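Local coordinates for protein PaxB (Photorhabdus luminescens, PDB 6EK4) that probably serves as one component of a two-component, alpha-helical pore-forming toxin of the YaxAB kind, acting on target membranes, at residues Val19-Gln24 with Arg295-Leu300; Asp93-Asp98 with Asn102-Ala107; Lys314-Thr319 with Gln327-Ile332. All coordinates share one frame; numbering follows the deposited sequence.

Interaction 1: residues Val19-Gln24 with Arg295-Leu300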
loop_
_atom_site.group_PDB
_atom_site.type_symbol
_atom_site.label_atom_id
_atom_site.label_comp_id
_atom_site.label_asym_id
_atom_site.label_seq_id
_atom_site.Cartn_x
_atom_site.Cartn_y
_atom_site.Cartn_z
ATOM N N VAL A 19 0.642 3.228 -20.363
ATOM C CA VAL A 19 0.473 1.808 -20.031
ATOM C C VAL A 19 1.480 1.303 -18.989
ATOM O O VAL A 19 1.267 0.252 -18.383
ATOM C CB VAL A 19 0.527 0.904 -21.288
ATOM C CG1 VAL A 19 -0.677 1.171 -22.180
ATOM C CG2 VAL A 19 1.830 1.088 -22.060
ATOM N N LYS A 20 2.571 2.045 -18.792
ATOM C CA LYS A 20 3.534 1.736 -17.730
ATOM C C LYS A 20 2.911 2.001 -16.362
ATOM O O LYS A 20 3.024 1.179 -15.454
ATOM C CB LYS A 20 4.816 2.561 -17.892
ATOM C CG LYS A 20 5.970 2.086 -17.020
ATOM C CD LYS A 20 7.180 2.997 -17.136
ATOM C CE LYS A 20 8.361 2.448 -16.353
ATOM N NZ LYS A 20 9.435 3.462 -16.165
ATOM N N THR A 21 2.255 3.150 -16.226
ATOM C CA THR A 21 1.518 3.488 -15.009
ATOM C C THR A 21 0.408 2.467 -14.736
ATOM O O THR A 21 0.117 2.151 -13.579
ATOM C CB THR A 21 0.907 4.901 -15.109
ATOM O OG1 THR A 21 1.950 5.857 -15.334
ATOM C CG2 THR A 21 0.156 5.270 -13.834
ATOM N N LEU A 22 -0.198 1.955 -15.806
ATOM C CA LEU A 22 -1.236 0.929 -15.708
ATOM C C LEU A 22 -0.639 -0.389 -15.218
ATOM O O LEU A 22 -1.125 -0.971 -14.250
ATOM C CB LEU A 22 -1.919 0.727 -17.070
ATOM C CG LEU A 22 -3.314 0.089 -17.097
ATOM C CD1 LEU A 22 -3.900 0.183 -18.499
ATOM C CD2 LEU A 22 -3.305 -1.358 -16.623
ATOM N N SER A 23 0.418 -0.845 -15.889
ATOM C CA SER A 23 1.034 -2.141 -15.588
ATOM C C SER A 23 1.795 -2.156 -14.261
ATOM O O SER A 23 1.804 -3.172 -13.563
ATOM C CB SER A 23 1.966 -2.568 -16.725
ATOM O OG SER A 23 1.237 -2.784 -17.922
ATOM N N GLN A 24 2.437 -1.040 -13.922
ATOM C CA GLN A 24 3.160 -0.919 -12.656
ATOM C C GLN A 24 2.196 -0.959 -11.470
ATOM O O GLN A 24 2.521 -1.514 -10.422
ATOM C CB GLN A 24 3.988 0.373 -12.622
ATOM C CG GLN A 24 4.867 0.539 -11.388
ATOM C CD GLN A 24 5.949 -0.521 -11.285
ATOM O OE1 GLN A 24 6.755 -0.690 -12.200
ATOM N NE2 GLN A 24 5.975 -1.239 -10.166
ATOM N N ARG A 295 -5.385 0.676 -7.515
ATOM C CA ARG A 295 -6.523 0.304 -8.356
ATOM C C ARG A 295 -7.120 1.523 -9.054
ATOM O O ARG A 295 -7.506 1.450 -10.218
ATOM C CB ARG A 295 -7.604 -0.401 -7.533
ATOM C CG ARG A 295 -8.844 -0.759 -8.341
ATOM C CD ARG A 295 -9.798 -1.652 -7.572
ATOM N NE ARG A 295 -10.365 -0.985 -6.403
ATOM C CZ ARG A 295 -11.355 -1.475 -5.660
ATOM N NH1 ARG A 295 -11.913 -2.647 -5.956
ATOM N NH2 ARG A 295 -11.797 -0.786 -4.613
ATOM N N THR A 296 -7.208 2.637 -8.332
ATOM C CA THR A 296 -7.695 3.890 -8.903
ATOM C C THR A 296 -6.775 4.371 -10.026
ATOM O O THR A 296 -7.248 4.872 -11.046
ATOM C CB THR A 296 -7.816 4.988 -7.825
ATOM O OG1 THR A 296 -8.714 4.552 -6.798
ATOM C CG2 THR A 296 -8.336 6.291 -8.422
ATOM N N THR A 297 -5.467 4.203 -9.839
ATOM C CA THR A 297 -4.479 4.634 -10.829
ATOM C C THR A 297 -4.576 3.842 -12.134
ATOM O O THR A 297 -4.537 4.429 -13.216
ATOM C CB THR A 297 -3.043 4.525 -10.273
ATOM O OG1 THR A 297 -2.892 5.414 -9.161
ATOM C CG2 THR A 297 -2.009 4.879 -11.337
ATOM N N LEU A 298 -4.702 2.519 -12.031
ATOM C CA LEU A 298 -4.768 1.662 -13.218
ATOM C C LEU A 298 -6.098 1.811 -13.960
ATOM O O LEU A 298 -6.132 1.735 -15.188
ATOM C CB LEU A 298 -4.506 0.192 -12.856
ATOM C CG LEU A 298 -5.618 -0.636 -12.198
ATOM C CD1 LEU A 298 -6.491 -1.347 -13.226
ATOM C CD2 LEU A 298 -5.019 -1.655 -11.241
ATOM N N LEU A 299 -7.182 2.022 -13.216
ATOM C CA LEU A 299 -8.514 2.206 -13.809
ATOM C C LEU A 299 -8.638 3.496 -14.632
ATOM O O LEU A 299 -9.385 3.537 -15.612
ATOM C CB LEU A 299 -9.600 2.164 -12.725
ATOM C CG LEU A 299 -9.975 0.768 -12.215
ATOM C CD1 LEU A 299 -10.885 0.866 -10.999
ATOM C CD2 LEU A 299 -10.629 -0.062 -13.313
ATOM N N LEU A 300 -7.918 4.541 -14.226
ATOM C CA LEU A 300 -7.825 5.777 -15.016
ATOM C C LEU A 300 -7.219 5.497 -16.392
ATOM O O LEU A 300 -7.716 5.986 -17.405
ATOM C CB LEU A 300 -6.988 6.841 -14.286
ATOM C CG LEU A 300 -7.723 7.884 -13.432
ATOM C CD1 LEU A 300 -8.923 7.302 -12.694
ATOM C CD2 LEU A 300 -6.751 8.531 -12.454
#
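The flat groups at the meeting of Leu22 and Leu298 are their backbone carbonyls, whose oxygens each face an aliphatic carbon of the other leucine; no aromatic ring takes part. Leu22 O lies 3.8 Å from Leu298 CB, and Leu298 O lies 3.8 Å from Leu22 CG, a reciprocal van der Waals pairing in which each leucine sets its carbonyl oxygen against the hydrocarbon of its partner. It marks a helix-helix packing point in a long, all-helical bundle, where helix 19-35 near the N-terminus rests on helix 247-321. The closest backbone approach of the two segments is here, with Leu22 CA and Leu298 CA 4.4 Å apart. Leu298 has CG between its backbone N and carbonyl carbon (chi1 77°), and its side chain touches Ala25, Val26 and Ile29 further along helix 19-35 as well as Ser54 of helix 42-73. Leu22 in turn packs on Leu57 of that third helix, making this the buried half of the contact. Its CD2 stays 4.2 Å from Leu298 CB, the nearest approach between the two leucine side chains.

The more open half belongs to two threonines, whose side chains cross at about a right angle. Both turn a methyl across to the partner helix, CG2 standing opposite the backbone N in each (chi1 of OG1 -58° in Thr21, -63° in Thr297). The Thr297 hydroxyl is hydrogen-bonded back to Lys293 O in its own helix. Thr21 CG2 and Thr297 CG2 are modelled 3.3 Å apart, shorter than expected for two methyl carbons and doubtful at this resolution. The same methyl carbon, Thr297 CG2, lies 4.1 Å from Thr21 O.

Interaction 2: residues Asp93-Asp98 with Asn102-Ala107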
loop_
_atom_site.group_PDB
_atom_site.type_symbol
_atom_site.label_atom_id
_atom_site.label_comp_id
_atom_site.label_asym_id
_atom_site.label_seq_id
_atom_site.Cartn_x
_atom_site.Cartn_y
_atom_site.Cartn_z
ATOM N N ASP A 93 -14.174 14.871 -66.888
ATOM C CA ASP A 93 -14.222 15.408 -68.258
ATOM C C ASP A 93 -15.435 14.907 -69.054
ATOM O O ASP A 93 -16.064 13.920 -68.665
ATOM C CB ASP A 93 -12.923 15.066 -69.009
ATOM C CG ASP A 93 -12.706 13.568 -69.170
ATOM O OD1 ASP A 93 -12.221 13.149 -70.242
ATOM O OD2 ASP A 93 -13.014 12.811 -68.225
ATOM N N PRO A 94 -15.777 15.594 -70.167
ATOM C CA PRO A 94 -16.861 15.114 -71.031
ATOM C C PRO A 94 -16.583 13.718 -71.596
ATOM O O PRO A 94 -15.699 13.554 -72.440
ATOM C CB PRO A 94 -16.920 16.166 -72.155
ATOM C CG PRO A 94 -15.642 16.930 -72.060
ATOM C CD PRO A 94 -15.279 16.908 -70.609
ATOM N N GLU A 95 -17.342 12.731 -71.121
ATOM C CA GLU A 95 -17.104 11.322 -71.438
ATOM C C GLU A 95 -18.330 10.649 -72.048
ATOM O O GLU A 95 -19.400 11.252 -72.153
ATOM C CB GLU A 95 -16.699 10.569 -70.164
ATOM C CG GLU A 95 -15.229 10.692 -69.802
ATOM C CD GLU A 95 -14.839 9.802 -68.637
ATOM O OE1 GLU A 95 -13.696 9.297 -68.633
ATOM O OE2 GLU A 95 -15.672 9.602 -67.726
ATOM N N LEU A 96 -18.152 9.393 -72.453
ATOM C CA LEU A 96 -19.250 8.552 -72.923
ATOM C C LEU A 96 -20.218 8.324 -71.763
ATOM O O LEU A 96 -19.869 7.671 -70.778
ATOM C CB LEU A 96 -18.713 7.211 -73.435
ATOM C CG LEU A 96 -17.758 7.269 -74.637
ATOM C CD1 LEU A 96 -16.643 6.241 -74.505
ATOM C CD2 LEU A 96 -18.507 7.092 -75.951
ATOM N N ASP A 97 -21.427 8.866 -71.887
ATOM C CA ASP A 97 -22.383 8.901 -70.772
ATOM C C ASP A 97 -22.897 7.524 -70.334
ATOM O O ASP A 97 -23.349 7.373 -69.198
ATOM C CB ASP A 97 -23.571 9.813 -71.113
ATOM C CG ASP A 97 -23.178 11.282 -71.219
ATOM O OD1 ASP A 97 -23.811 12.007 -72.017
ATOM O OD2 ASP A 97 -22.245 11.717 -70.511
ATOM N N ASP A 98 -22.832 6.533 -71.221
ATOM C CA ASP A 98 -23.280 5.176 -70.899
ATOM C C ASP A 98 -22.110 4.197 -70.798
ATOM O O ASP A 98 -21.973 3.488 -69.799
ATOM C CB ASP A 98 -24.281 4.685 -71.950
ATOM C CG ASP A 98 -24.938 3.368 -71.565
ATOM O OD1 ASP A 98 -25.102 2.504 -72.453
ATOM O OD2 ASP A 98 -25.288 3.191 -70.378
ATOM N N ASN A 102 -21.640 5.493 -66.768
ATOM C CA ASN A 102 -22.540 4.563 -66.076
ATOM C C ASN A 102 -21.805 3.334 -65.534
ATOM O O ASN A 102 -22.121 2.846 -64.447
ATOM C CB ASN A 102 -23.682 4.126 -67.002
ATOM C CG ASN A 102 -24.734 3.293 -66.288
ATOM O OD1 ASN A 102 -24.544 2.098 -66.057
ATOM N ND2 ASN A 102 -25.856 3.917 -65.949
ATOM N N THR A 103 -20.829 2.844 -66.294
ATOM C CA THR A 103 -20.064 1.658 -65.910
ATOM C C THR A 103 -19.123 1.951 -64.738
ATOM O O THR A 103 -19.026 1.153 -63.805
ATOM C CB THR A 103 -19.245 1.108 -67.097
ATOM O OG1 THR A 103 -20.045 1.135 -68.287
ATOM C CG2 THR A 103 -18.791 -0.323 -66.830
ATOM N N LEU A 104 -18.438 3.092 -64.792
ATOM C CA LEU A 104 -17.518 3.502 -63.724
ATOM C C LEU A 104 -18.240 3.759 -62.398
ATOM O O LEU A 104 -17.681 3.505 -61.330
ATOM C CB LEU A 104 -16.718 4.747 -64.132
ATOM C CG LEU A 104 -15.587 4.540 -65.147
ATOM C CD1 LEU A 104 -15.079 5.880 -65.659
ATOM C CD2 LEU A 104 -14.445 3.728 -64.551
ATOM N N LEU A 105 -19.469 4.270 -62.469
ATOM C CA LEU A 105 -20.301 4.445 -61.272
ATOM C C LEU A 105 -20.615 3.102 -60.614
ATOM O O LEU A 105 -20.562 2.980 -59.389
ATOM C CB LEU A 105 -21.610 5.185 -61.593
ATOM C CG LEU A 105 -21.670 6.665 -61.202
ATOM C CD1 LEU A 105 -20.831 7.523 -62.134
ATOM C CD2 LEU A 105 -23.110 7.156 -61.190
ATOM N N GLU A 106 -20.938 2.103 -61.432
ATOM C CA GLU A 106 -21.252 0.763 -60.932
ATOM C C GLU A 106 -20.010 0.055 -60.381
ATOM O O GLU A 106 -20.119 -0.817 -59.516
ATOM C CB GLU A 106 -21.900 -0.081 -62.033
ATOM C CG GLU A 106 -22.617 -1.320 -61.518
ATOM C CD GLU A 106 -23.410 -2.043 -62.593
ATOM O OE1 GLU A 106 -23.472 -1.550 -63.742
ATOM O OE2 GLU A 106 -23.978 -3.112 -62.285
ATOM N N ALA A 107 -18.837 0.434 -60.885
ATOM C CA ALA A 107 -17.566 -0.084 -60.381
ATOM C C ALA A 107 -17.219 0.516 -59.020
ATOM O O ALA A 107 -16.716 -0.188 -58.143
ATOM C CB ALA A 107 -16.448 0.192 -61.377
#
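Asp98 and Asn102 make the main van der Waals contact, through a backbone oxygen and a side-chain methylene: Asp98 O lies 3.3 Å from Asn102 CB. Their side chains run side by side and point the same way, with Asp98 OD2 3.9 Å from that CB and the carboxylate and amide planes turned 63° apart. The end of the Asp98 side chain comes nearer Asn102 although its CB leaves the backbone away from the helix; CG trans to the backbone N (chi1 -172°) brings the carboxylate round. A looser van der Waals touch, between a carboxylate oxygen and a methyl, joins Glu95 OE2 to Leu104 CD1 at 4.3 Å.

Among the polar approaches, Asp97 O comes within 3.5 Å of Asn102 N and Asp98 O within 3.4 Å of Thr103 OG1, neither amounting to a hydrogen bond. The Thr103 hydroxyl is instead bonded to Glu99 O. Of the charges, Glu95 makes a long, weak ion pair with Arg101 and has the like-charged Glu90 close by.

This surface contact belongs to a helix-loop-helix connection: the loop after helix 80-90 leads into the N-terminal turns of helix 101-141. Leu104 also packs on Leu91 of that loop, and no strands are nearby.

Interaction 3: residues Lys314-Thr319 with Gln327-Ile332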
loop_
_atom_site.group_PDB
_atom_site.type_symbol
_atom_site.label_atom_id
_atom_site.label_comp_id
_atom_site.label_asym_id
_atom_site.label_seq_id
_atom_site.Cartn_x
_atom_site.Cartn_y
_atom_site.Cartn_z
ATOM N N LYS A 314 -16.547 4.995 -33.479
ATOM C CA LYS A 314 -17.491 6.021 -33.926
ATOM C C LYS A 314 -16.880 6.966 -34.967
ATOM O O LYS A 314 -17.601 7.552 -35.773
ATOM C CB LYS A 314 -18.016 6.815 -32.725
ATOM C CG LYS A 314 -19.143 7.786 -33.050
ATOM C CD LYS A 314 -20.097 7.943 -31.874
ATOM C CE LYS A 314 -20.919 9.220 -31.969
ATOM N NZ LYS A 314 -20.177 10.400 -31.440
ATOM N N GLN A 315 -15.556 7.105 -34.948
ATOM C CA GLN A 315 -14.844 7.921 -35.933
ATOM C C GLN A 315 -14.922 7.284 -37.322
ATOM O O GLN A 315 -15.152 7.973 -38.319
ATOM C CB GLN A 315 -13.383 8.101 -35.516
ATOM C CG GLN A 315 -12.643 9.197 -36.262
ATOM C CD GLN A 315 -11.264 9.466 -35.685
ATOM O OE1 GLN A 315 -10.635 8.576 -35.111
ATOM N NE2 GLN A 315 -10.786 10.697 -35.837
ATOM N N LEU A 316 -14.732 5.967 -37.376
ATOM C CA LEU A 316 -14.860 5.211 -38.622
ATOM C C LEU A 316 -16.324 5.042 -39.028
ATOM O O LEU A 316 -16.629 4.913 -40.215
ATOM C CB LEU A 316 -14.202 3.833 -38.485
ATOM C CG LEU A 316 -12.699 3.827 -38.193
ATOM C CD1 LEU A 316 -12.227 2.423 -37.851
ATOM C CD2 LEU A 316 -11.908 4.379 -39.368
ATOM N N GLN A 317 -17.221 5.037 -38.044
ATOM C CA GLN A 317 -18.659 4.934 -38.300
ATOM C C GLN A 317 -19.163 6.156 -39.065
ATOM O O GLN A 317 -19.889 6.022 -40.049
ATOM C CB GLN A 317 -19.431 4.788 -36.983
ATOM C CG GLN A 317 -20.918 4.492 -37.141
ATOM C CD GLN A 317 -21.191 3.143 -37.780
ATOM O OE1 GLN A 317 -20.522 2.154 -37.484
ATOM N NE2 GLN A 317 -22.185 3.096 -38.661
ATOM N N ASN A 318 -18.764 7.342 -38.611
ATOM C CA ASN A 318 -19.177 8.598 -39.241
ATOM C C ASN A 318 -18.602 8.790 -40.646
ATOM O O ASN A 318 -19.142 9.563 -41.440
ATOM C CB ASN A 318 -18.796 9.792 -38.356
ATOM C CG ASN A 318 -19.531 9.795 -37.025
ATOM O OD1 ASN A 318 -20.596 9.192 -36.887
ATOM N ND2 ASN A 318 -18.962 10.478 -36.036
ATOM N N THR A 319 -17.509 8.090 -40.946
ATOM C CA THR A 319 -16.913 8.113 -42.279
ATOM C C THR A 319 -17.770 7.347 -43.292
ATOM O O THR A 319 -17.827 7.720 -44.465
ATOM C CB THR A 319 -15.491 7.516 -42.269
ATOM O OG1 THR A 319 -14.720 8.131 -41.228
ATOM C CG2 THR A 319 -14.792 7.735 -43.607
ATOM N N GLN A 327 -10.209 9.196 -49.151
ATOM C CA GLN A 327 -8.894 9.687 -48.733
ATOM C C GLN A 327 -8.889 10.221 -47.299
ATOM O O GLN A 327 -7.831 10.302 -46.670
ATOM C CB GLN A 327 -8.402 10.765 -49.703
ATOM C CG GLN A 327 -6.906 11.030 -49.631
ATOM C CD GLN A 327 -6.375 11.763 -50.852
ATOM O OE1 GLN A 327 -6.821 11.531 -51.978
ATOM N NE2 GLN A 327 -5.406 12.647 -50.634
ATOM N N ASP A 328 -10.063 10.590 -46.790
ATOM C CA ASP A 328 -10.211 10.990 -45.391
ATOM C C ASP A 328 -10.023 9.776 -44.482
ATOM O O ASP A 328 -9.320 9.851 -43.475
ATOM C CB ASP A 328 -11.588 11.618 -45.155
ATOM C CG ASP A 328 -11.689 12.331 -43.817
ATOM O OD1 ASP A 328 -12.654 12.059 -43.071
ATOM O OD2 ASP A 328 -10.808 13.163 -43.511
ATOM N N LEU A 329 -10.652 8.662 -44.856
ATOM C CA LEU A 329 -10.524 7.393 -44.135
ATOM C C LEU A 329 -9.069 6.933 -44.015
ATOM O O LEU A 329 -8.676 6.376 -42.990
ATOM C CB LEU A 329 -11.354 6.310 -44.836
ATOM C CG LEU A 329 -11.338 4.894 -44.255
ATOM C CD1 LEU A 329 -11.735 4.895 -42.787
ATOM C CD2 LEU A 329 -12.259 3.988 -45.058
ATOM N N THR A 330 -8.280 7.164 -45.064
ATOM C CA THR A 330 -6.853 6.832 -45.058
ATOM C C THR A 330 -6.101 7.600 -43.965
ATOM O O THR A 330 -5.159 7.072 -43.370
ATOM C CB THR A 330 -6.204 7.116 -46.431
ATOM O OG1 THR A 330 -6.876 6.361 -47.445
ATOM C CG2 THR A 330 -4.723 6.742 -46.432
ATOM N N LYS A 331 -6.518 8.837 -43.705
ATOM C CA LYS A 331 -5.929 9.642 -42.634
ATOM C C LYS A 331 -6.363 9.132 -41.257
ATOM O O LYS A 331 -5.554 9.081 -40.329
ATOM C CB LYS A 331 -6.319 11.117 -42.783
ATOM C CG LYS A 331 -5.409 12.076 -42.023
ATOM C CD LYS A 331 -6.177 13.242 -41.419
ATOM C CE LYS A 331 -6.866 12.839 -40.124
ATOM N NZ LYS A 331 -7.745 13.919 -39.594
ATOM N N ILE A 332 -7.637 8.759 -41.135
ATOM C CA ILE A 332 -8.190 8.259 -39.872
ATOM C C ILE A 332 -7.502 6.961 -39.450
ATOM O O ILE A 332 -7.194 6.774 -38.274
ATOM C CB ILE A 332 -9.718 8.017 -39.962
ATOM C CG1 ILE A 332 -10.471 9.313 -40.302
ATOM C CG2 ILE A 332 -10.256 7.425 -38.663
ATOM C CD1 ILE A 332 -10.222 10.463 -39.347
#
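An antiparallel helical hairpin, made by the end of helix 247-321 and the start of helix 326-348, is zipped here by Gln315, Leu316 and Thr319 against Leu329 and Ile332. The local axes run 10.5 Å apart at 175°. Leu316 CD2 is the shared apolar point: it lies 3.5 Å from Leu329 CD1, with the two leucines crossing at about a right angle, and 3.5 Å from Ile332 CG2, whose side chain slides past in the reverse direction.

At one end of the contact Gln315 and Ile332 approach from opposite directions. The extended glutamine chain lays its amide against both isoleucine branches, Gln315 NE2 3.6 Å from Ile332 CD1 and Gln315 CD 3.7 Å from Ile332 CG2, while OE1 is hydrogen-bonded to Tyr14. One turn further on, Thr319 puts CG2 3.9 Å from Leu329 CB. With OG1 beside its own N (chi1 -50°), the threonine turns its hydroxyl back along the helix to Gln315 O, 2.9 Å from OG1, which sits 16° from the carbonyl plane, and the methyl is left for the partner.

Leu329 also touches Leu115 and Val119 of helix 101-141 and Phe81 of helix 80-90, as in a helical bundle whose hairpin packs its apolar side onto further helices.

In the fold
The three contacts lie at increasing distances from the middle of the elongated chain: interaction 1 about 14 Å from its centre, interaction 3 about 44 Å and interaction 2 about 70 Å. They are nearly in line, since centre to centre interactions 1 and 3 are about 30 Å apart, 3 and 2 about 27 Å, and 1 and 2 about 56 Å. The nearest atoms of interactions 2 and 3 are about 14 Å apart. Helix 247-321 links interactions 1 and 3 directly, while helix 101-141 starts at interaction 2 and runs on to pack against the hairpin of interaction 3. In sequence, interaction 2 is nested within the long span closed by interaction 1.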